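Local coordinates for protein TRAP-T family transporter, DctP (Periplasmic binding) subunit (Sulfitobacter sp. NAS-14.1, PDB 4PF8) that binds beta-D-galacturonate and probably serves as the periplasmic solute-capturing subunit of a TRAP transporter, at residues Met46-Glu51 against Lys255-Asn260; Val96-Val101 against Ala124-Ala129; Lys133-Leu138 against Cys235-Lys240. All coordinates share one frame; numbering follows the deposited sequence. Where two conformers were deposited one is given.

How the interactions relate
The three contacts illustrate how an alpha/beta fold is assembled in layers. Interaction 3 joins an outermost strand, 135-141, to strand 234-239 in the five-stranded mixed sheet. Helices 37-52 and 248-282, which meet in interaction 1, pack on one face of that pair, and Gly258 touches Leu236 and Leu138. Val96 of interaction 2 approaches the other face, beside Lys133 and Ile135. The centres of interactions 1 and 3 lie about 14 Å apart, those of 2 and 3 about 12 Å, and those of 1 and 2, not touching, about 24 Å. Along the chain, interaction 2 precedes interaction 3, and both nest within the span closed by interaction 1, bringing distant sequence together around one sheet.

Interaction 1 of 3, residues Met46-Glu51 against Lys255-Asn260; sequences MEEVTE and KTAGKN
Glu48 reaches across from helix 37-52 to Ala257 and Asn260 of helix 248-282, showing how one long polar side chain can supply both the packing and the bonding between two helices. The short segments run roughly antiparallel, at 149°, with their axes 9.0 Å apart, and Glu48 and Ala257 face each other where the backbones come nearest, CA to CA 5.9 Å.

The apolar part is small. The methyl CB of Ala257 lies against the shaft and carboxylate carbon of Glu48, with CB 3.6 Å from CD, while CG2 of Val49 meets the same methyl at 3.8 Å. Val49 also packs on Trp26 of strand 26-29 and on Ile57 of a loop, which joins the helix pair to the sheet.

The polar part is one amide nitrogen facing both carboxylate oxygens. Glu48 has CG anti to the backbone N (chi1 -178°) and an extended chain, which carries its carboxylate past Ala257 to the amide of Asn260. There ND2 donates to OE1 and to OE2, each at 3.2 Å and each on the syn lone pair; the bond to OE2 is the straighter. The carboxylate and amide planes are 31° apart. A water lies between Glu48 OE2, at 2.7 Å, and Ala257 O, at 3.1 Å. Shortening Glu48 to an alanine removes the carboxylate, and Asn260 ND2 would probably lose both of these acceptors while the Ala257 methyl lost part of its packing.

The chemistry is that of a partly exposed helix seam, across which a carboxylate, probably charged, meets a neutral amide.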
HETATM    1  N   MSE A  46      -2.696   4.553  18.937  1.00 13.70           N
HETATM    2  CA  MSE A  46      -2.631   3.756  20.156  1.00 15.06           C
HETATM    3  C   MSE A  46      -2.534   4.651  21.382  1.00 17.83           C
HETATM    4  O   MSE A  46      -3.193   4.409  22.398  1.00 16.56           O
HETATM    5  CB  MSE A  46      -1.424   2.818  20.094  1.00 15.40           C
HETATM    6  CG  MSE A  46      -1.415   1.738  21.163  1.00 19.08           C
HETATM    7 SE   MSE A  46      -2.947   0.514  20.975  0.90 17.08          SE
HETATM    8  CE  MSE A  46      -3.965   1.087  22.527  1.00 22.74           C
ATOM      9  N   GLU A  47      -1.730   5.702  21.291  1.00 17.02           N
ATOM     10  CA  GLU A  47      -1.646   6.688  22.379  1.00 18.61           C
ATOM     11  C   GLU A  47      -2.996   7.301  22.708  1.00 18.02           C
ATOM     12  O   GLU A  47      -3.357   7.457  23.886  1.00 19.29           O
ATOM     13  CB  GLU A  47      -0.691   7.800  21.985  1.00 20.49           C
ATOM     14  CG  GLU A  47       0.751   7.455  22.166  1.00 28.46           C
ATOM     15  CD  GLU A  47       1.641   8.624  21.827  1.00 37.01           C
ATOM     16  OE1 GLU A  47       2.522   8.445  20.954  1.00 46.47           O
ATOM     17  OE2 GLU A  47       1.443   9.714  22.431  1.00 44.79           O
ATOM     18  N   GLU A  48      -3.762   7.653  21.686  1.00 17.33           N
ATOM     19  CA  GLU A  48      -5.050   8.291  21.926  1.00 18.14           C
ATOM     20  C   GLU A  48      -6.030   7.324  22.577  1.00 18.15           C
ATOM     21  O   GLU A  48      -6.755   7.706  23.483  1.00 19.39           O
ATOM     22  CB  GLU A  48      -5.658   8.882  20.651  1.00 18.69           C
ATOM     23  CG  GLU A  48      -6.985   9.593  20.926  1.00 19.39           C
ATOM     24  CD  GLU A  48      -7.602  10.281  19.715  1.00 25.68           C
ATOM     25  OE1 GLU A  48      -8.841  10.475  19.700  1.00 25.43           O
ATOM     26  OE2 GLU A  48      -6.861  10.661  18.782  1.00 24.49           O
ATOM     27  N   VAL A  49      -6.078   6.092  22.091  1.00 16.92           N
ATOM     28  CA  VAL A  49      -6.955   5.094  22.686  1.00 17.54           C
ATOM     29  C   VAL A  49      -6.602   4.914  24.158  1.00 21.01           C
ATOM     30  O   VAL A  49      -7.485   4.912  25.009  1.00 19.32           O
ATOM     31  CB  VAL A  49      -6.897   3.753  21.920  1.00 15.72           C
ATOM     32  CG1 VAL A  49      -7.697   2.659  22.667  1.00 18.35           C
ATOM     33  CG2 VAL A  49      -7.442   3.938  20.527  1.00 15.40           C
ATOM     34  N   THR A  50      -5.321   4.788  24.477  1.00 18.35           N
ATOM     35  CA  THR A  50      -4.936   4.606  25.893  1.00 19.72           C
ATOM     36  C   THR A  50      -5.298   5.812  26.745  1.00 21.34           C
ATOM     37  O   THR A  50      -5.791   5.676  27.877  1.00 22.59           O
ATOM     38  CB  THR A  50      -3.442   4.308  26.000  1.00 19.72           C
ATOM     39  OG1 THR A  50      -3.169   3.107  25.282  1.00 20.05           O
ATOM     40  CG2 THR A  50      -3.017   4.126  27.433  1.00 21.26           C
ATOM     41  N   GLU A  51      -5.074   7.000  26.209  1.00 21.61           N
ATOM     42  CA  GLU A  51      -5.387   8.227  26.930  1.00 23.15           C
ATOM     43  C   GLU A  51      -6.883   8.346  27.224  1.00 23.71           C
ATOM     44  O   GLU A  51      -7.283   8.634  28.374  1.00 25.29           O
ATOM     45  CB  GLU A  51      -4.911   9.445  26.120  1.00 23.20           C
ATOM     46  CG  GLU A  51      -5.404  10.799  26.650  1.00 37.00           C
ATOM     47  CD  GLU A  51      -5.048  11.944  25.705  1.00 41.46           C
ATOM     48  OE1 GLU A  51      -5.629  13.048  25.848  1.00 47.13           O
ATOM     49  OE2 GLU A  51      -4.192  11.733  24.807  1.00 49.06           O
ATOM     50  N   LYS A 255     -12.864   4.619  16.845  1.00 16.31           N
ATOM     51  CA  LYS A 255     -13.193   5.226  15.567  1.00 16.18           C
ATOM     52  C   LYS A 255     -12.684   6.666  15.491  1.00 16.58           C
ATOM     53  O   LYS A 255     -12.144   7.074  14.461  1.00 16.85           O
ATOM     54  CB  LYS A 255     -14.700   5.136  15.305  1.00 17.56           C
ATOM     55  CG  LYS A 255     -15.134   3.702  15.023  1.00 25.52           C
ATOM     56  CD  LYS A 255     -16.541   3.602  14.447  1.00 36.15           C
ATOM     57  CE  LYS A 255     -16.709   2.281  13.704  1.00 40.35           C
ATOM     58  NZ  LYS A 255     -18.121   1.796  13.688  1.00 45.94           N
ATOM     59  N   THR A 256     -12.822   7.421  16.584  1.00 16.81           N
ATOM     60  CA  THR A 256     -12.365   8.810  16.605  1.00 17.02           C
ATOM     61  C   THR A 256     -10.835   8.866  16.512  1.00 15.90           C
ATOM     62  O   THR A 256     -10.263   9.653  15.745  1.00 16.01           O
ATOM     63  CB  THR A 256     -12.825   9.519  17.878  1.00 18.87           C
ATOM     64  OG1 THR A 256     -14.255   9.614  17.874  1.00 24.18           O
ATOM     65  CG2 THR A 256     -12.242  10.916  17.962  1.00 20.79           C
ATOM     66  N   ALA A 257     -10.175   8.020  17.283  1.00 15.53           N
ATOM     67  CA  ALA A 257      -8.722   7.963  17.257  1.00 14.66           C
ATOM     68  C   ALA A 257      -8.220   7.543  15.886  1.00 13.47           C
ATOM     69  O   ALA A 257      -7.187   8.031  15.418  1.00 13.99           O
ATOM     70  CB  ALA A 257      -8.213   6.983  18.324  1.00 14.88           C
ATOM     71  N   GLY A 258      -8.941   6.644  15.233  1.00 13.35           N
ATOM     72  CA  GLY A 258      -8.564   6.201  13.893  1.00 12.54           C
ATOM     73  C   GLY A 258      -8.626   7.347  12.909  1.00 13.88           C
ATOM     74  O   GLY A 258      -7.700   7.545  12.112  1.00 13.06           O
ATOM     75  N   LYS A 259      -9.703   8.120  12.982  1.00 13.89           N
ATOM     76  CA  LYS A 259      -9.867   9.269  12.089  1.00 14.50           C
ATOM     77  C   LYS A 259      -8.796  10.317  12.346  1.00 14.37           C
ATOM     78  O   LYS A 259      -8.179  10.832  11.404  1.00 15.35           O
ATOM     79  CB  LYS A 259     -11.258   9.878  12.263  1.00 19.02           C
ATOM     80  CG  LYS A 259     -11.610  10.911  11.210  1.00 31.09           C
ATOM     81  CD  LYS A 259     -11.524  12.310  11.763  1.00 36.36           C
ATOM     82  CE  LYS A 259     -12.134  13.319  10.782  1.00 35.50           C
ATOM     83  NZ  LYS A 259     -11.508  13.232   9.448  1.00 36.15           N
ATOM     84  N   ASN A 260      -8.541  10.635  13.609  1.00 14.55           N
ATOM     85  CA  ASN A 260      -7.505  11.607  13.934  1.00 14.12           C
ATOM     86  C   ASN A 260      -6.134  11.147  13.439  1.00 14.33           C
ATOM     87  O   ASN A 260      -5.344  11.946  12.942  1.00 13.90           O
ATOM     88  CB  ASN A 260      -7.470  11.881  15.447  1.00 15.06           C
ATOM     89  CG  ASN A 260      -8.671  12.662  15.924  1.00 18.71           C
ATOM     90  OD1 ASN A 260      -9.285  13.408  15.169  1.00 20.98           O
ATOM     91  ND2 ASN A 260      -9.004  12.498  17.193  1.00 24.34           N
TER
HETATM   92  O   HOH W   1      -5.074   9.537  17.123  1.00 21.18           O

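Interaction 2 of 3, residues Val96-Val101 against Ala124-Ala129; sequences VPATNV and AALGKA
A 3-10 segment, 97-101, lies against helix 121-132 through Ala98, whose methyl meets that of Ala129, and through Leu126, whose branch CD2 reaches in beside them. The two alanine CB atoms approach to 3.6 Å, and such short side chains bring the backbones close: Ala98 CA and Ala129 CA are 6.4 Å apart.

Leu126 supplies the reach. Its CG stands anti to the carbonyl carbon (chi1 -69°), and chi2 (-174°) extends CD1 and leaves the other branch, CD2, turned to the 3-10 segment, where it lies 3.6 Å from Ala98 O and 4.1 Å from Ala98 CB. The same methyl comes within 4.2 Å of CG2 of Val101, although Val101 has two conformers and this touch is less certain. Just before the 3-10 segment, CG1 of Val96 lies 3.7 Å from Ala129 O and also touches Ala129 CB.

In the fold, this is a loop-to-helix contact: the segment lies between helices 89-92 and 111-118, and helix 121-132 then leads into the edge strand 135-141. Phe321 of the C-terminal helix 315-322 touches both Val101 and Leu126 and so adds a third wall to the apolar cluster.

The 3-10 turn is fastened internally. Val96 O takes two donors from a single residue, Thr99 N at 2.9 Å and Thr99 OG1 at 2.8 Å, the hydroxyl approaching in the carbonyl plane. This double grip fixes the hydroxyl of Thr99 against the backbone, while its CG2 remains near the tip of Leu126.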
ATOM      1  N   VAL A  96      -9.662 -10.451   0.516  1.00 12.89           N
ATOM      2  CA  VAL A  96     -10.839  -9.627   0.276  1.00 12.32           C
ATOM      3  C   VAL A  96     -10.904  -9.235  -1.201  1.00 12.32           C
ATOM      4  O   VAL A  96     -10.386  -8.200  -1.609  1.00 12.31           O
ATOM      5  CB  VAL A  96     -10.815  -8.364   1.155  1.00 11.78           C
ATOM      6  CG1 VAL A  96     -12.165  -7.652   1.048  1.00 13.68           C
ATOM      7  CG2 VAL A  96     -10.475  -8.750   2.593  1.00 16.15           C
ATOM      8  N   PRO A  97     -11.535 -10.079  -2.016  1.00 15.25           N
ATOM      9  CA  PRO A  97     -11.473  -9.876  -3.469  1.00 17.80           C
ATOM     10  C   PRO A  97     -11.906  -8.483  -3.957  1.00 15.91           C
ATOM     11  O   PRO A  97     -11.333  -7.991  -4.933  1.00 13.33           O
ATOM     12  CB  PRO A  97     -12.393 -10.975  -4.002  1.00 19.48           C
ATOM     13  CG  PRO A  97     -12.243 -12.085  -2.976  1.00 25.03           C
ATOM     14  CD  PRO A  97     -12.117 -11.387  -1.662  1.00 17.90           C
ATOM     15  N   ALA A  98     -12.866  -7.845  -3.287  1.00 16.91           N
ATOM     16  CA  ALA A  98     -13.311  -6.517  -3.718  1.00 17.79           C
ATOM     17  C   ALA A  98     -12.165  -5.506  -3.770  1.00 15.50           C
ATOM     18  O   ALA A  98     -12.159  -4.588  -4.606  1.00 16.48           O
ATOM     19  CB  ALA A  98     -14.420  -6.004  -2.812  1.00 19.37           C
ATOM     20  N   THR A  99     -11.170  -5.680  -2.912  1.00 11.93           N
ATOM     21  CA  THR A  99     -10.107  -4.697  -2.832  1.00  9.76           C
ATOM     22  C   THR A  99      -9.157  -4.765  -4.026  1.00 10.56           C
ATOM     23  O   THR A  99      -8.331  -3.897  -4.160  1.00 10.65           O
ATOM     24  CB  THR A  99      -9.278  -4.788  -1.532  1.00 12.05           C
ATOM     25  OG1 THR A  99      -8.578  -6.039  -1.480  1.00 11.96           O
ATOM     26  CG2 THR A  99     -10.179  -4.628  -0.328  1.00 13.96           C
ATOM     27  N   ASN A 100      -9.276  -5.775  -4.886  1.00 10.18           N
ATOM     28  CA  ASN A 100      -8.408  -5.799  -6.066  1.00 10.04           C
ATOM     29  C   ASN A 100      -8.561  -4.564  -6.928  1.00 10.84           C
ATOM     30  O   ASN A 100      -7.636  -4.175  -7.612  1.00  9.67           O
ATOM     31  CB  ASN A 100      -8.639  -7.050  -6.917  1.00 11.66           C
ATOM     32  CG  ASN A 100      -8.022  -8.271  -6.314  1.00 14.18           C
ATOM     33  OD1 ASN A 100      -6.811  -8.329  -6.125  1.00 13.59           O
ATOM     34  ND2 ASN A 100      -8.846  -9.253  -5.981  1.00 19.46           N
ATOM     35  N   VAL A 101      -9.733  -3.939  -6.888  0.55 10.84           N
ATOM     36  CA  VAL A 101     -10.005  -2.796  -7.757  0.55 10.06           C
ATOM     37  C   VAL A 101      -9.028  -1.630  -7.579  0.55 10.64           C
ATOM     38  O   VAL A 101      -8.776  -0.895  -8.521  0.55 11.09           O
ATOM     39  CB  VAL A 101     -11.455  -2.286  -7.590  0.55 11.29           C
ATOM     40  CG1 VAL A 101     -12.446  -3.394  -7.914  0.55 27.31           C
ATOM     41  CG2 VAL A 101     -11.683  -1.734  -6.180  0.55 10.47           C
ATOM     42  N   ALA A 124     -16.510   3.322   1.196  1.00 15.18           N
ATOM     43  CA  ALA A 124     -17.466   2.683   2.095  1.00 15.98           C
ATOM     44  C   ALA A 124     -17.819   1.272   1.611  1.00 15.63           C
ATOM     45  O   ALA A 124     -17.981   0.360   2.423  1.00 16.18           O
ATOM     46  CB  ALA A 124     -18.690   3.529   2.229  1.00 17.32           C
ATOM     47  N   ALA A 125     -17.886   1.070   0.300  1.00 15.63           N
ATOM     48  CA  ALA A 125     -18.158  -0.256  -0.245  1.00 16.26           C
ATOM     49  C   ALA A 125     -17.005  -1.205   0.076  1.00 16.87           C
ATOM     50  O   ALA A 125     -17.207  -2.369   0.404  1.00 15.82           O
ATOM     51  CB  ALA A 125     -18.391  -0.174  -1.753  1.00 19.62           C
ATOM     52  N   LEU A 126     -15.787  -0.703  -0.023  1.00 15.11           N
ATOM     53  CA  LEU A 126     -14.633  -1.511   0.313  1.00 12.72           C
ATOM     54  C   LEU A 126     -14.626  -1.783   1.813  1.00 16.27           C
ATOM     55  O   LEU A 126     -14.308  -2.893   2.247  1.00 14.89           O
ATOM     56  CB  LEU A 126     -13.336  -0.829  -0.145  1.00 12.49           C
ATOM     57  CG  LEU A 126     -13.125  -0.757  -1.663  1.00 17.32           C
ATOM     58  CD1 LEU A 126     -11.733  -0.201  -1.981  1.00 19.66           C
ATOM     59  CD2 LEU A 126     -13.291  -2.104  -2.316  1.00 18.96           C
ATOM     60  N   GLY A 127     -15.010  -0.789   2.611  1.00 13.81           N
ATOM     61  CA  GLY A 127     -15.111  -1.014   4.051  1.00 13.05           C
ATOM     62  C   GLY A 127     -16.079  -2.143   4.385  1.00 16.45           C
ATOM     63  O   GLY A 127     -15.809  -2.954   5.273  1.00 14.60           O
ATOM     64  N   LYS A 128     -17.217  -2.205   3.691  1.00 16.60           N
ATOM     65  CA  LYS A 128     -18.194  -3.279   3.916  1.00 15.96           C
ATOM     66  C   LYS A 128     -17.602  -4.631   3.521  1.00 15.26           C
ATOM     67  O   LYS A 128     -17.776  -5.621   4.217  1.00 16.12           O
ATOM     68  CB  LYS A 128     -19.491  -2.985   3.141  1.00 21.10           C
ATOM     69  CG  LYS A 128     -20.576  -4.047   3.253  1.00 30.66           C
ATOM     70  CD  LYS A 128     -21.890  -3.570   2.604  1.00 36.35           C
ATOM     71  CE  LYS A 128     -22.980  -4.657   2.594  1.00 39.88           C
ATOM     72  NZ  LYS A 128     -22.427  -6.049   2.566  1.00 42.24           N
ATOM     73  N   ALA A 129     -16.885  -4.675   2.399  1.00 14.38           N
ATOM     74  CA  ALA A 129     -16.243  -5.917   1.970  1.00 13.88           C
ATOM     75  C   ALA A 129     -15.223  -6.400   3.004  1.00 14.20           C
ATOM     76  O   ALA A 129     -15.125  -7.596   3.278  1.00 13.50           O
ATOM     77  CB  ALA A 129     -15.572  -5.727   0.616  1.00 14.91           C
TER

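Interaction 3 of 3, residues Lys133-Leu138 against Cys235-Lys240; sequences KGIVAL and CLCMSK
Ile135 and Cys237 meet at the apolar heart of this strand pair, with CG2 of the isoleucine 3.6 Å from CB of the cysteine. Ala137 continues the same face, its methyl lying 3.6 Å from Cys235 SG. Cys237 SG sits between its backbone N and carbonyl carbon (chi1 57°), a position that keeps it beside Ile135 CG2. The other face carries Val136 and Met238, a selenomethionine. The CE methyl of Met238 lies 4.2 Å from CD1 of Leu138, and Phe45 of helix 37-52 and Val254 of helix 248-282 touch both residues.

Farther out, the backbone ladder is antiparallel. Val136 and Met238 form a hydrogen-bonded pair, N to O both ways, flanked by the non-hydrogen-bonded pairs Ile135-Ser239 and Ala137-Cys237. Leu138 N donates to Leu236 O at 2.7 Å, nearly along the C=O axis. Val136 CG2 lies 3.8 Å from Lys240 CB, the side chains crossing at about a right angle.

The polar edge is where both segments change structure. Gly134, with positive phi, ends helix 121-132 in a Schellman motif, and Ser239 is the N-cap of helix 240-244. Lys240 N donates to Gly134 O at 2.9 Å from well above the carbonyl plane, and a water bridges that oxygen to Ser239 OG; Lys240 NZ pairs with Asp244. Gly134 O thus accepts from a peptide N-H and a water, tying one helix end to another helix start.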
ATOM      1  N   LYS A 133     -15.067  -9.939   5.837  1.00 13.85           N
ATOM      2  CA  LYS A 133     -13.935 -10.831   5.991  1.00 14.92           C
ATOM      3  C   LYS A 133     -13.251 -10.672   7.355  1.00 14.42           C
ATOM      4  O   LYS A 133     -12.122 -11.117   7.547  1.00 16.06           O
ATOM      5  CB  LYS A 133     -12.934 -10.572   4.867  1.00 12.80           C
ATOM      6  CG  LYS A 133     -13.459 -10.922   3.478  1.00 14.94           C
ATOM      7  CD  LYS A 133     -13.875 -12.363   3.390  1.00 17.16           C
ATOM      8  CE  LYS A 133     -14.157 -12.815   1.959  1.00 23.37           C
ATOM      9  NZ  LYS A 133     -15.262 -12.069   1.337  1.00 34.14           N
ATOM     10  N   GLY A 134     -13.921 -10.016   8.298  1.00 12.10           N
ATOM     11  CA  GLY A 134     -13.375  -9.906   9.648  1.00 13.71           C
ATOM     12  C   GLY A 134     -12.472  -8.723   9.948  1.00 11.81           C
ATOM     13  O   GLY A 134     -11.687  -8.760  10.901  1.00 12.03           O
ATOM     14  N   ILE A 135     -12.569  -7.663   9.155  1.00 11.07           N
ATOM     15  CA  ILE A 135     -11.648  -6.543   9.263  1.00  9.71           C
ATOM     16  C   ILE A 135     -12.454  -5.249   9.344  1.00 10.37           C
ATOM     17  O   ILE A 135     -13.321  -5.005   8.502  1.00 11.81           O
ATOM     18  CB  ILE A 135     -10.741  -6.477   8.018  1.00  8.95           C
ATOM     19  CG1 ILE A 135      -9.912  -7.751   7.916  1.00  8.91           C
ATOM     20  CG2 ILE A 135      -9.840  -5.256   8.074  1.00 10.04           C
ATOM     21  CD1 ILE A 135      -9.173  -7.873   6.575  1.00 12.94           C
ATOM     22  N   VAL A 136     -12.185  -4.441  10.368  1.00  9.84           N
ATOM     23  CA  VAL A 136     -12.901  -3.180  10.566  1.00 10.14           C
ATOM     24  C   VAL A 136     -11.989  -2.027  10.148  1.00 10.61           C
ATOM     25  O   VAL A 136     -10.972  -1.762  10.769  1.00 10.43           O
ATOM     26  CB  VAL A 136     -13.357  -3.023  12.028  1.00 11.51           C
ATOM     27  CG1 VAL A 136     -14.000  -1.659  12.252  1.00 14.01           C
ATOM     28  CG2 VAL A 136     -14.341  -4.131  12.403  1.00 12.59           C
ATOM     29  N   ALA A 137     -12.371  -1.335   9.078  1.00 11.15           N
ATOM     30  CA  ALA A 137     -11.590  -0.216   8.552  1.00 11.25           C
ATOM     31  C   ALA A 137     -11.806   1.048   9.387  1.00 10.29           C
ATOM     32  O   ALA A 137     -12.953   1.432   9.672  1.00 13.85           O
ATOM     33  CB  ALA A 137     -11.984   0.050   7.097  1.00 13.40           C
ATOM     34  N   LEU A 138     -10.723   1.671   9.829  1.00  9.34           N
ATOM     35  CA  LEU A 138     -10.824   2.885  10.638  1.00  9.89           C
ATOM     36  C   LEU A 138     -10.389   4.140   9.893  1.00 11.68           C
ATOM     37  O   LEU A 138     -10.697   5.260  10.301  1.00 15.81           O
ATOM     38  CB  LEU A 138      -9.989   2.755  11.902  1.00 13.12           C
ATOM     39  CG  LEU A 138     -10.372   1.588  12.818  1.00 14.11           C
ATOM     40  CD1 LEU A 138      -9.392   1.510  13.971  1.00 18.77           C
ATOM     41  CD2 LEU A 138     -11.798   1.730  13.336  1.00 13.85           C
ATOM     42  N   CYS A 235      -4.984   0.772   4.798  1.00  7.91           N
ATOM     43  CA  CYS A 235      -6.088   0.804   5.714  1.00  9.71           C
ATOM     44  C   CYS A 235      -5.597   0.567   7.128  1.00 11.36           C
ATOM     45  O   CYS A 235      -4.953  -0.457   7.397  1.00 10.25           O
ATOM     46  CB  CYS A 235      -7.090  -0.245   5.292  1.00 12.75           C
ATOM     47  SG  CYS A 235      -8.540  -0.297   6.306  1.00 20.62           S
ATOM     48  N   LEU A 236      -5.852   1.545   7.985  1.00  8.88           N
ATOM     49  CA  LEU A 236      -5.716   1.369   9.425  1.00  7.44           C
ATOM     50  C   LEU A 236      -6.945   0.582   9.823  1.00  8.90           C
ATOM     51  O   LEU A 236      -8.078   1.028   9.613  1.00 10.39           O
ATOM     52  CB  LEU A 236      -5.707   2.715  10.171  1.00 11.36           C
ATOM     53  CG  LEU A 236      -5.803   2.558  11.694  1.00 12.97           C
ATOM     54  CD1 LEU A 236      -4.570   1.915  12.309  1.00 12.48           C
ATOM     55  CD2 LEU A 236      -6.073   3.932  12.329  1.00 16.98           C
ATOM     56  N   CYS A 237      -6.736  -0.612  10.350  1.00 10.48           N
ATOM     57  CA  CYS A 237      -7.875  -1.433  10.676  1.00 13.58           C
ATOM     58  C   CYS A 237      -7.676  -2.264  11.900  1.00 13.33           C
ATOM     59  O   CYS A 237      -6.579  -2.439  12.398  1.00 12.44           O
ATOM     60  CB  CYS A 237      -8.184  -2.359   9.538  1.00 13.71           C
ATOM     61  SG  CYS A 237      -6.808  -3.381   9.109  1.00 18.39           S
HETATM   62  N   MSE A 238      -8.791  -2.796  12.353  1.00 10.40           N
HETATM   63  CA  MSE A 238      -8.822  -3.594  13.553  1.00 10.44           C
HETATM   64  C   MSE A 238      -9.390  -4.934  13.211  1.00 10.99           C
HETATM   65  O   MSE A 238     -10.234  -5.069  12.329  1.00 11.14           O
HETATM   66  CB  MSE A 238      -9.723  -2.906  14.570  1.00 14.72           C
HETATM   67  CG  MSE A 238      -9.829  -3.602  15.880  1.00 23.69           C
HETATM   68 SE   MSE A 238     -10.160  -2.276  17.274  0.61 20.98          SE
HETATM   69  CE  MSE A 238      -8.621  -1.348  16.927  1.00 12.16           C
ATOM     70  N   SER A 239      -8.946  -5.957  13.928  1.00  9.77           N
ATOM     71  CA  SER A 239      -9.647  -7.218  13.885  1.00 10.24           C
ATOM     72  C   SER A 239     -11.087  -7.037  14.323  1.00 11.00           C
ATOM     73  O   SER A 239     -11.347  -6.471  15.388  1.00 11.32           O
ATOM     74  CB  SER A 239      -8.979  -8.223  14.821  1.00 10.36           C
ATOM     75  OG  SER A 239      -9.828  -9.343  14.961  1.00 12.70           O
ATOM     76  N   LYS A 240     -12.031  -7.514  13.523  1.00 11.37           N
ATOM     77  CA  LYS A 240     -13.427  -7.418  13.926  1.00 12.27           C
ATOM     78  C   LYS A 240     -13.686  -8.171  15.240  1.00 12.80           C
ATOM     79  O   LYS A 240     -14.507  -7.744  16.058  1.00 13.42           O
ATOM     80  CB  LYS A 240     -14.353  -7.893  12.795  1.00 14.45           C
ATOM     81  CG  LYS A 240     -15.848  -7.723  13.094  1.00 14.68           C
ATOM     82  CD  LYS A 240     -16.701  -8.080  11.878  1.00 21.95           C
ATOM     83  CE  LYS A 240     -18.094  -8.579  12.269  1.00 31.73           C
ATOM     84  NZ  LYS A 240     -18.809  -7.683  13.195  1.00 31.60           N
TER
HETATM   85  O   HOH W   2     -11.573 -10.674  12.962  1.00 15.20           O